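Local atomic coordinates of MFP2b (Ascaris suum, PDB entry 2BJR), a protein that probably enhances the polymerization of major sperm protein (MSP) that drives the amoeboid motility of nematode sperm, and binds a zinc ion. Residues 205-211 with 271-275; 224-230 with 242-246; 281-287 with 356-362. One frame throughout, in Å; residues are numbered along the deposited sequence.

Contact 1. Residues 205-211 with 271-275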
loop_
_atom_site.group_PDB
_atom_site.type_symbol
_atom_site.label_atom_id
_atom_site.label_comp_id
_atom_site.label_asym_id
_atom_site.label_seq_id
_atom_site.Cartn_x
_atom_site.Cartn_y
_atom_site.Cartn_z
ATOM N N PRO A 205 -14.111 8.035 -1.650
ATOM C CA PRO A 205 -12.967 8.881 -1.287
ATOM C C PRO A 205 -13.138 10.379 -1.593
ATOM O O PRO A 205 -13.649 10.761 -2.640
ATOM C CB PRO A 205 -11.840 8.346 -2.160
ATOM C CG PRO A 205 -12.183 6.990 -2.449
ATOM C CD PRO A 205 -13.707 6.964 -2.582
ATOM N N THR A 206 -12.678 11.197 -0.652
ATOM C CA THR A 206 -12.632 12.669 -0.771
ATOM C C THR A 206 -11.188 13.193 -0.763
ATOM O O THR A 206 -10.943 14.348 -1.069
ATOM C CB THR A 206 -13.400 13.296 0.427
ATOM O OG1 THR A 206 -12.786 12.899 1.666
ATOM C CG2 THR A 206 -14.804 12.743 0.551
ATOM N N VAL A 207 -10.229 12.329 -0.429
ATOM C CA VAL A 207 -8.847 12.730 -0.121
ATOM C C VAL A 207 -7.954 12.629 -1.363
ATOM O O VAL A 207 -6.742 13.033 -1.349
ATOM C CB VAL A 207 -8.267 11.866 1.057
ATOM C CG1 VAL A 207 -9.349 11.453 2.018
ATOM C CG2 VAL A 207 -7.640 10.627 0.576
ATOM N N GLY A 208 -8.550 12.096 -2.444
ATOM C CA GLY A 208 -7.850 11.944 -3.701
ATOM C C GLY A 208 -8.726 11.531 -4.861
ATOM O O GLY A 208 -9.927 11.408 -4.757
ATOM N N THR A 209 -8.070 11.348 -5.985
ATOM C CA THR A 209 -8.701 11.168 -7.272
ATOM C C THR A 209 -8.444 9.745 -7.729
ATOM O O THR A 209 -7.336 9.446 -8.117
ATOM C CB THR A 209 -8.069 12.143 -8.261
ATOM O OG1 THR A 209 -8.274 13.516 -7.826
ATOM C CG2 THR A 209 -8.768 12.077 -9.620
ATOM N N PRO A 210 -9.448 8.885 -7.681
ATOM C CA PRO A 210 -9.287 7.497 -8.154
ATOM C C PRO A 210 -9.087 7.479 -9.676
ATOM O O PRO A 210 -9.407 8.469 -10.361
ATOM C CB PRO A 210 -10.592 6.806 -7.760
ATOM C CG PRO A 210 -11.464 7.858 -7.166
ATOM C CD PRO A 210 -10.797 9.147 -7.145
ATOM N N VAL A 211 -8.517 6.391 -10.178
ATOM C CA VAL A 211 -8.107 6.263 -11.543
ATOM C C VAL A 211 -9.135 5.450 -12.298
ATOM O O VAL A 211 -9.323 4.236 -12.048
ATOM C CB VAL A 211 -6.698 5.632 -11.634
ATOM C CG1 VAL A 211 -6.334 5.386 -13.087
ATOM C CG2 VAL A 211 -5.622 6.536 -10.916
ATOM N N ILE A 271 -6.903 1.809 -2.974
ATOM C CA ILE A 271 -7.393 2.530 -4.128
ATOM C C ILE A 271 -6.283 3.370 -4.726
ATOM O O ILE A 271 -5.619 4.159 -4.034
ATOM C CB ILE A 271 -8.587 3.402 -3.757
ATOM C CG1 ILE A 271 -9.784 2.536 -3.275
ATOM C CG2 ILE A 271 -8.991 4.280 -4.972
ATOM C CD1 ILE A 271 -11.015 3.295 -2.785
ATOM N N LEU A 272 -6.101 3.242 -6.048
ATOM C CA LEU A 272 -5.053 3.992 -6.731
ATOM C C LEU A 272 -5.511 5.463 -6.915
ATOM O O LEU A 272 -6.651 5.704 -7.292
ATOM C CB LEU A 272 -4.722 3.345 -8.105
ATOM C CG LEU A 272 -3.606 4.009 -8.882
ATOM C CD1 LEU A 272 -2.323 3.898 -8.164
ATOM C CD2 LEU A 272 -3.473 3.381 -10.236
ATOM N N TYR A 273 -4.619 6.403 -6.612
ATOM C CA TYR A 273 -4.892 7.820 -6.753
ATOM C C TYR A 273 -3.964 8.449 -7.778
ATOM O O TYR A 273 -2.784 8.110 -7.848
ATOM C CB TYR A 273 -4.647 8.552 -5.443
ATOM C CG TYR A 273 -5.745 8.533 -4.411
ATOM C CD1 TYR A 273 -6.974 7.943 -4.627
ATOM C CD2 TYR A 273 -5.527 9.146 -3.186
ATOM C CE1 TYR A 273 -7.978 7.979 -3.645
ATOM C CE2 TYR A 273 -6.521 9.195 -2.203
ATOM C CZ TYR A 273 -7.738 8.619 -2.437
ATOM O OH TYR A 273 -8.697 8.677 -1.451
ATOM N N GLU A 274 -4.516 9.378 -8.551
ATOM C CA GLU A 274 -3.736 10.221 -9.441
ATOM C C GLU A 274 -3.406 11.462 -8.642
ATOM O O GLU A 274 -4.315 12.214 -8.203
ATOM C CB GLU A 274 -4.571 10.593 -10.678
ATOM C CG GLU A 274 -3.860 11.457 -11.700
ATOM C CD GLU A 274 -4.694 11.532 -12.971
ATOM O OE1 GLU A 274 -5.813 12.072 -12.887
ATOM O OE2 GLU A 274 -4.256 11.000 -14.022
ATOM N N LEU A 275 -2.117 11.669 -8.451
ATOM C CA LEU A 275 -1.635 12.793 -7.700
ATOM C C LEU A 275 -1.822 14.097 -8.463
ATOM O O LEU A 275 -1.961 14.077 -9.663
ATOM C CB LEU A 275 -0.175 12.598 -7.427
ATOM C CG LEU A 275 0.048 11.408 -6.500
ATOM C CD1 LEU A 275 1.511 11.125 -6.437
ATOM C CD2 LEU A 275 -0.548 11.722 -5.112
HETATM O O HOH W 1 -5.419 12.308 -5.749
HETATM O O HOH W 2 -5.247 14.490 -9.257
HETATM O O HOH W 3 -7.692 10.010 -12.490
HETATM O O HOH W 4 -8.580 4.140 -8.448
#
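I271 meets segment 205-211 through apolar side-chain atoms: its CD1 lies 3.9 Å from CG of P205 and its CG2 4.1 Å from CB of P210, so two prolines rest on one isoleucine. At L272 the backbone takes over. The carbonyl O of L272 receives a CA-H...O contact from P210 CA (3.3 Å), and water 4 bridges it to the amide of V211, 2.7 Å from L272 O and 2.8 Å from V211 N. The L272 side chain packs through CG on CG2 of V211, 3.8 Å away.

Y273 is the centre of the contact. Strand 268-274 belongs to an antiparallel sheet of the second of two cytosolic motility protein family regions, and segment 205-211 curls alongside it, only residues about 209-210 running as a short, weakly bonded strand, with the phenol ring of Y273 filling the inside of the bend. G208 CA sits 3.6 Å from the ring centroid, a CH-pi contact over the face; a CB here would collide with CD2 of Y273. At the edge of the ring, P205 CB and V207 CG2 approach OH of Y273 to 3.2 and 3.0 Å, while F198 of strand 194-199 also touches the tyrosine.

Next comes E274, whose N donates to O of T209 (2.9 Å), the one direct hydrogen bond between the segments. Water extends the pairing: water 1 accepts from T209 N (2.8 Å) and donates to E274 O (2.7 Å), and water 3 donates both to P210 O (3.1 Å) and to E274 OE1 (2.8 Å).

Contact 2. Residues 224-230 with 242-246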
loop_
_atom_site.group_PDB
_atom_site.type_symbol
_atom_site.label_atom_id
_atom_site.label_comp_id
_atom_site.label_asym_id
_atom_site.label_seq_id
_atom_site.Cartn_x
_atom_site.Cartn_y
_atom_site.Cartn_z
ATOM N N GLU A 224 -22.922 -4.164 -14.547
ATOM C CA GLU A 224 -21.780 -3.412 -14.075
ATOM C C GLU A 224 -21.987 -1.925 -14.254
ATOM O O GLU A 224 -22.605 -1.464 -15.233
ATOM C CB GLU A 224 -20.542 -3.858 -14.847
ATOM C CG GLU A 224 -20.226 -5.328 -14.689
ATOM C CD GLU A 224 -19.888 -5.718 -13.266
ATOM O OE1 GLU A 224 -19.234 -4.942 -12.567
ATOM O OE2 GLU A 224 -20.319 -6.790 -12.830
ATOM N N ASN A 225 -21.458 -1.161 -13.312
ATOM C CA ASN A 225 -21.384 0.283 -13.434
ATOM C C ASN A 225 -20.373 0.714 -14.502
ATOM O O ASN A 225 -19.229 0.211 -14.512
ATOM C CB ASN A 225 -21.020 0.853 -12.068
ATOM C CG ASN A 225 -21.316 2.310 -11.922
ATOM O OD1 ASN A 225 -20.671 3.160 -12.526
ATOM N ND2 ASN A 225 -22.313 2.625 -11.072
ATOM N N PRO A 226 -20.766 1.617 -15.413
ATOM C CA PRO A 226 -19.847 2.143 -16.418
ATOM C C PRO A 226 -18.603 2.884 -15.879
ATOM O O PRO A 226 -17.608 2.995 -16.605
ATOM C CB PRO A 226 -20.726 3.087 -17.261
ATOM C CG PRO A 226 -22.119 2.739 -16.962
ATOM C CD PRO A 226 -22.121 2.201 -15.542
ATOM N N ASP A 227 -18.643 3.392 -14.650
ATOM C CA ASP A 227 -17.514 4.132 -14.065
ATOM C C ASP A 227 -16.840 3.228 -13.025
ATOM O O ASP A 227 -17.328 3.016 -11.901
ATOM C CB ASP A 227 -17.961 5.463 -13.479
ATOM C CG ASP A 227 -18.511 6.385 -14.537
ATOM O OD1 ASP A 227 -17.860 6.562 -15.601
ATOM O OD2 ASP A 227 -19.622 6.945 -14.404
ATOM N N GLN A 228 -15.714 2.683 -13.464
ATOM C CA GLN A 228 -14.972 1.682 -12.721
ATOM C C GLN A 228 -13.572 2.200 -12.484
ATOM O O GLN A 228 -12.997 2.797 -13.359
ATOM C CB GLN A 228 -14.913 0.413 -13.544
ATOM C CG GLN A 228 -16.231 -0.277 -13.723
ATOM C CD GLN A 228 -16.235 -1.346 -14.817
ATOM O OE1 GLN A 228 -15.202 -1.981 -15.107
ATOM N NE2 GLN A 228 -17.389 -1.559 -15.416
ATOM N N TYR A 229 -13.027 1.968 -11.300
ATOM C CA TYR A 229 -11.769 2.537 -10.910
ATOM C C TYR A 229 -10.849 1.464 -10.352
ATOM O O TYR A 229 -11.301 0.431 -9.908
ATOM C CB TYR A 229 -11.951 3.603 -9.855
ATOM C CG TYR A 229 -12.922 4.727 -10.253
ATOM C CD1 TYR A 229 -14.314 4.541 -10.143
ATOM C CD2 TYR A 229 -12.452 5.935 -10.724
ATOM C CE1 TYR A 229 -15.205 5.556 -10.455
ATOM C CE2 TYR A 229 -13.357 6.942 -11.095
ATOM C CZ TYR A 229 -14.727 6.735 -10.900
ATOM O OH TYR A 229 -15.640 7.702 -11.243
ATOM N N VAL A 230 -9.545 1.702 -10.461
ATOM C CA VAL A 230 -8.544 0.709 -10.087
ATOM C C VAL A 230 -8.401 0.520 -8.569
ATOM O O VAL A 230 -8.230 1.475 -7.825
ATOM C CB VAL A 230 -7.192 1.146 -10.634
ATOM C CG1 VAL A 230 -6.060 0.137 -10.154
ATOM C CG2 VAL A 230 -7.227 1.180 -12.151
ATOM N N GLY A 242 -8.545 -5.180 -9.395
ATOM C CA GLY A 242 -9.903 -5.286 -9.756
ATOM C C GLY A 242 -10.538 -3.921 -9.824
ATOM O O GLY A 242 -9.861 -2.920 -10.044
ATOM N N ARG A 243 -11.861 -3.894 -9.678
ATOM C CA ARG A 243 -12.627 -2.679 -9.908
ATOM C C ARG A 243 -13.457 -2.245 -8.725
ATOM O O ARG A 243 -14.010 -3.088 -8.013
ATOM C CB ARG A 243 -13.513 -2.891 -11.126
ATOM C CG ARG A 243 -14.675 -3.845 -11.018
ATOM C CD ARG A 243 -15.426 -4.024 -12.335
ATOM N NE ARG A 243 -16.489 -5.031 -12.252
ATOM C CZ ARG A 243 -16.282 -6.343 -12.373
ATOM N NH1 ARG A 243 -15.059 -6.812 -12.594
ATOM N NH2 ARG A 243 -17.275 -7.197 -12.272
ATOM N N ILE A 244 -13.520 -0.932 -8.495
ATOM C CA ILE A 244 -14.513 -0.333 -7.613
ATOM C C ILE A 244 -15.447 0.615 -8.356
ATOM O O ILE A 244 -15.130 1.090 -9.444
ATOM C CB ILE A 244 -13.911 0.377 -6.425
ATOM C CG1 ILE A 244 -12.979 1.487 -6.883
ATOM C CG2 ILE A 244 -13.197 -0.624 -5.524
ATOM C CD1 ILE A 244 -12.573 2.478 -5.787
ATOM N N TRP A 245 -16.639 0.823 -7.773
ATOM C CA TRP A 245 -17.572 1.833 -8.278
ATOM C C TRP A 245 -18.315 2.391 -7.086
ATOM O O TRP A 245 -18.333 1.789 -5.995
ATOM C CB TRP A 245 -18.541 1.241 -9.281
ATOM C CG TRP A 245 -19.399 0.140 -8.744
ATOM C CD1 TRP A 245 -20.709 0.250 -8.351
ATOM C CD2 TRP A 245 -19.048 -1.239 -8.562
ATOM N NE1 TRP A 245 -21.185 -0.970 -7.933
ATOM C CE2 TRP A 245 -20.193 -1.905 -8.056
ATOM C CE3 TRP A 245 -17.883 -1.989 -8.771
ATOM C CZ2 TRP A 245 -20.201 -3.276 -7.739
ATOM C CZ3 TRP A 245 -17.889 -3.341 -8.453
ATOM C CH2 TRP A 245 -19.052 -3.985 -7.967
ATOM N N ASN A 246 -18.925 3.548 -7.312
ATOM C CA ASN A 246 -19.603 4.286 -6.276
ATOM C C ASN A 246 -21.055 3.790 -6.259
ATOM O O ASN A 246 -21.804 4.005 -7.194
ATOM C CB ASN A 246 -19.466 5.763 -6.543
ATOM C CG ASN A 246 -20.117 6.637 -5.454
ATOM O OD1 ASN A 246 -20.773 6.129 -4.550
ATOM N ND2 ASN A 246 -19.886 7.930 -5.523
HETATM O O HOH W 5 -21.555 5.078 -9.659
HETATM O O HOH W 6 -18.837 4.572 -10.116
#
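R243 adopts a p rotamer with extended chi2 and chi3, which carries its guanidinium to E224, folded back by two m torsions. NE of R243 donates to OE1 of E224 at 2.8 Å, and a weaker bond runs from R243 NH2 to E224 OE2 at 3.1 Å; R263 gives this carboxylate a second salt bridge. Q228, close by, lays OE1 3.5 Å from R243 CD, where it accepts a hydrogen bond from L325 N, and turns NE2 back to O of N225 (2.7 Å).

These side chains flank the mouth of a beta hairpin, strands 229-235 and 238-247, where Y229 and I244 form an antiparallel hydrogen-bonded pair (Y229 N to I244 O 2.9 Å, I244 N to Y229 O 3.0 Å). On the face holding Y229 and I244, CB of Y229 packs on CG1 of I244 at 3.8 Å, and the Y229 ring meets W204 edge-to-face. Before the strand, N225 OD1 accepts from D227 N (2.9 Å) in an Asx turn, while N225 CB rests 3.8 Å from CB of W245.

Contact 3. Residues 281-287 with 356-362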
loop_
_atom_site.group_PDB
_atom_site.type_symbol
_atom_site.label_atom_id
_atom_site.label_comp_id
_atom_site.label_asym_id
_atom_site.label_seq_id
_atom_site.Cartn_x
_atom_site.Cartn_y
_atom_site.Cartn_z
ATOM N N GLY A 281 5.753 12.683 -10.578
ATOM C CA GLY A 281 6.881 12.525 -11.451
ATOM C C GLY A 281 6.550 11.668 -12.652
ATOM O O GLY A 281 7.442 11.254 -13.338
ATOM N N PHE A 282 5.274 11.360 -12.850
ATOM C CA PHE A 282 4.816 10.481 -13.913
ATOM C C PHE A 282 3.349 10.769 -14.247
ATOM O O PHE A 282 2.619 11.333 -13.415
ATOM C CB PHE A 282 5.004 9.014 -13.488
ATOM C CG PHE A 282 4.268 8.670 -12.229
ATOM C CD1 PHE A 282 2.953 8.233 -12.274
ATOM C CD2 PHE A 282 4.889 8.832 -10.998
ATOM C CE1 PHE A 282 2.262 7.950 -11.088
ATOM C CE2 PHE A 282 4.211 8.549 -9.819
ATOM C CZ PHE A 282 2.899 8.114 -9.875
ATOM N N ASP A 283 2.923 10.396 -15.456
ATOM C CA ASP A 283 1.552 10.481 -15.866
ATOM C C ASP A 283 0.990 9.111 -16.236
ATOM O O ASP A 283 1.706 8.253 -16.737
ATOM C CB ASP A 283 1.425 11.398 -17.118
ATOM C CG ASP A 283 1.996 12.791 -16.846
ATOM O OD1 ASP A 283 1.500 13.440 -15.898
ATOM O OD2 ASP A 283 2.991 13.254 -17.451
ATOM N N TYR A 284 -0.314 8.944 -16.058
ATOM C CA TYR A 284 -0.986 7.697 -16.395
ATOM C C TYR A 284 -1.664 7.800 -17.754
ATOM O O TYR A 284 -2.163 8.868 -18.114
ATOM C CB TYR A 284 -2.101 7.382 -15.388
ATOM C CG TYR A 284 -1.624 6.933 -14.030
ATOM C CD1 TYR A 284 -2.040 7.578 -12.891
ATOM C CD2 TYR A 284 -0.764 5.854 -13.897
ATOM C CE1 TYR A 284 -1.648 7.145 -11.605
ATOM C CE2 TYR A 284 -0.302 5.472 -12.640
ATOM C CZ TYR A 284 -0.761 6.095 -11.504
ATOM O OH TYR A 284 -0.298 5.666 -10.254
ATOM N N ASP A 285 -1.759 6.669 -18.436
ATOM C CA ASP A 285 -2.600 6.499 -19.607
ATOM C C ASP A 285 -2.833 5.019 -19.829
ATOM O O ASP A 285 -2.057 4.198 -19.360
ATOM C CB ASP A 285 -1.845 7.022 -20.826
ATOM C CG ASP A 285 -2.756 7.318 -22.003
ATOM O OD1 ASP A 285 -4.019 7.308 -21.883
ATOM O OD2 ASP A 285 -2.204 7.574 -23.085
ATOM N N TRP A 286 -3.886 4.665 -20.535
ATOM C CA TRP A 286 -4.205 3.267 -20.782
ATOM C C TRP A 286 -3.705 2.979 -22.161
ATOM O O TRP A 286 -3.987 3.760 -23.078
ATOM C CB TRP A 286 -5.697 2.999 -20.644
ATOM C CG TRP A 286 -6.178 3.246 -19.245
ATOM C CD1 TRP A 286 -6.406 4.466 -18.646
ATOM C CD2 TRP A 286 -6.479 2.262 -18.272
ATOM N NE1 TRP A 286 -6.843 4.283 -17.357
ATOM C CE2 TRP A 286 -6.889 2.941 -17.093
ATOM C CE3 TRP A 286 -6.431 0.869 -18.256
ATOM C CZ2 TRP A 286 -7.255 2.274 -15.935
ATOM C CZ3 TRP A 286 -6.793 0.216 -17.079
ATOM C CH2 TRP A 286 -7.234 0.930 -15.952
ATOM N N LYS A 287 -2.915 1.923 -22.293
ATOM C CA LYS A 287 -2.245 1.589 -23.566
ATOM C C LYS A 287 -2.596 0.183 -24.008
ATOM O O LYS A 287 -2.791 -0.694 -23.156
ATOM C CB LYS A 287 -0.730 1.680 -23.411
ATOM C CG LYS A 287 -0.193 3.038 -23.005
ATOM C CD LYS A 287 -0.501 4.080 -24.141
ATOM C CE LYS A 287 0.318 5.349 -23.973
ATOM N NZ LYS A 287 -0.288 6.478 -24.764
ATOM N N VAL A 356 -3.987 -1.653 -20.953
ATOM C CA VAL A 356 -3.279 -1.800 -19.682
ATOM C C VAL A 356 -2.976 -0.426 -19.099
ATOM O O VAL A 356 -2.559 0.480 -19.818
ATOM C CB VAL A 356 -1.972 -2.610 -19.882
ATOM C CG1 VAL A 356 -1.145 -2.685 -18.634
ATOM C CG2 VAL A 356 -2.312 -3.953 -20.345
ATOM N N LEU A 357 -3.154 -0.236 -17.790
ATOM C CA LEU A 357 -2.819 1.058 -17.180
ATOM C C LEU A 357 -1.295 1.153 -17.110
ATOM O O LEU A 357 -0.646 0.289 -16.513
ATOM C CB LEU A 357 -3.419 1.201 -15.759
ATOM C CG LEU A 357 -2.989 2.529 -15.098
ATOM C CD1 LEU A 357 -3.557 3.726 -15.898
ATOM C CD2 LEU A 357 -3.382 2.601 -13.661
ATOM N N CYS A 358 -0.741 2.164 -17.763
ATOM C CA CYS A 358 0.680 2.433 -17.770
ATOM C C CYS A 358 0.947 3.832 -17.265
ATOM O O CYS A 358 0.015 4.656 -17.079
ATOM C CB CYS A 358 1.246 2.333 -19.187
ATOM S SG CYS A 358 1.010 0.710 -19.945
ATOM N N ARG A 359 2.222 4.051 -16.970
ATOM C CA ARG A 359 2.707 5.343 -16.598
ATOM C C ARG A 359 4.057 5.614 -17.274
ATOM O O ARG A 359 4.795 4.709 -17.628
ATOM C CB ARG A 359 2.862 5.475 -15.076
ATOM C CG ARG A 359 3.709 4.455 -14.417
ATOM C CD ARG A 359 3.848 4.686 -12.922
ATOM N NE ARG A 359 4.798 3.791 -12.309
ATOM C CZ ARG A 359 5.409 4.039 -11.165
ATOM N NH1 ARG A 359 5.092 5.114 -10.428
ATOM N NH2 ARG A 359 6.343 3.218 -10.760
ATOM N N LYS A 360 4.350 6.900 -17.404
ATOM C CA LYS A 360 5.542 7.379 -18.102
ATOM C C LYS A 360 6.155 8.456 -17.260
ATOM O O LYS A 360 5.475 9.422 -16.911
ATOM C CB LYS A 360 5.167 8.012 -19.446
ATOM C CG LYS A 360 6.399 8.646 -20.165
ATOM C CD LYS A 360 6.163 8.800 -21.691
ATOM C CE LYS A 360 7.469 9.335 -22.415
ATOM N NZ LYS A 360 7.562 8.934 -23.872
ATOM N N ALA A 361 7.441 8.323 -17.012
ATOM C CA ALA A 361 8.167 9.293 -16.233
ATOM C C ALA A 361 8.218 10.642 -16.961
ATOM O O ALA A 361 8.425 10.704 -18.182
ATOM C CB ALA A 361 9.556 8.836 -15.994
ATOM N N LYS A 362 8.044 11.686 -16.179
ATOM C CA LYS A 362 8.281 13.052 -16.621
ATOM C C LYS A 362 9.788 13.320 -16.748
ATOM O O LYS A 362 10.637 12.656 -16.114
ATOM C CB LYS A 362 7.666 14.036 -15.631
ATOM C CG LYS A 362 6.147 14.107 -15.692
ATOM C CD LYS A 362 5.574 15.217 -14.788
ATOM C CE LYS A 362 4.042 15.245 -14.728
ATOM N NZ LYS A 362 3.385 15.615 -16.044
HETATM O O HOH W 7 4.898 11.561 -18.622
#
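Six backbone hydrogen bonds join strands 282-287 and 356-361, an antiparallel pair whose axes approach to 4.6 Å. Each hydrogen-bonded pair satisfies both partners: D283 N to K360 O (3.1 Å) and K360 N to D283 O (3.0 Å), D285 N to C358 O (3.0 Å) and C358 N to D285 O (2.9 Å), K287 N to V356 O (2.9 Å) and V356 N to K287 O (2.7 Å). Just beyond them a seventh runs from K362 N to G281 O at 2.9 Å. The buried amide N of F282 has no partner in the model.

Charges at the glycine end are well matched. K362 NZ bridges both carboxylate oxygens of D283, 2.9 Å to OD1 and 2.8 Å to OD2, and also pairs with E277; R280 binds D283 as well. Water 7 donates to D283 OD2 and to K360 O, each at 2.8 Å. On the face that holds D283, K287 NZ reaches OD2 of D285 at 2.8 Å.

The face of F282, Y284 and W286 is chemically different. R359 CZ stands 4.7 Å over the F282 ring centroid in a cation-pi contact, its guanidinium bound to D368 and to O of T191, while L357 CB lies 3.7 Å over the six-membered ring of W286. The paired backbone groups thus satisfy one another along the strands, D283-K362 adds one charged link at the G281 end, and the other face is mainly aromatic and aliphatic, with R359 held over F282.

All three contacts fall within the second cytosolic motility protein region, residues 192-361. Along the chain, contact 1 spans contact 2, and contact 3 follows both. Contacts 1 and 2, with centres about 13 Å apart, share one antiparallel sheet in which strands 268-274 and 229-235 are neighbours; V230 probably hydrogen-bonds to both V211 and L272. Contact 3 belongs to another antiparallel sheet, about 15 Å from contact 1 and about 19 Å from contact 2, centre to centre. L272 touches Y284 and L357, and V230 touches W286. This apolar packing, together with hydrogen bonds such as Q228 to L325 and R243 to G338, ties the two sheets of the region together.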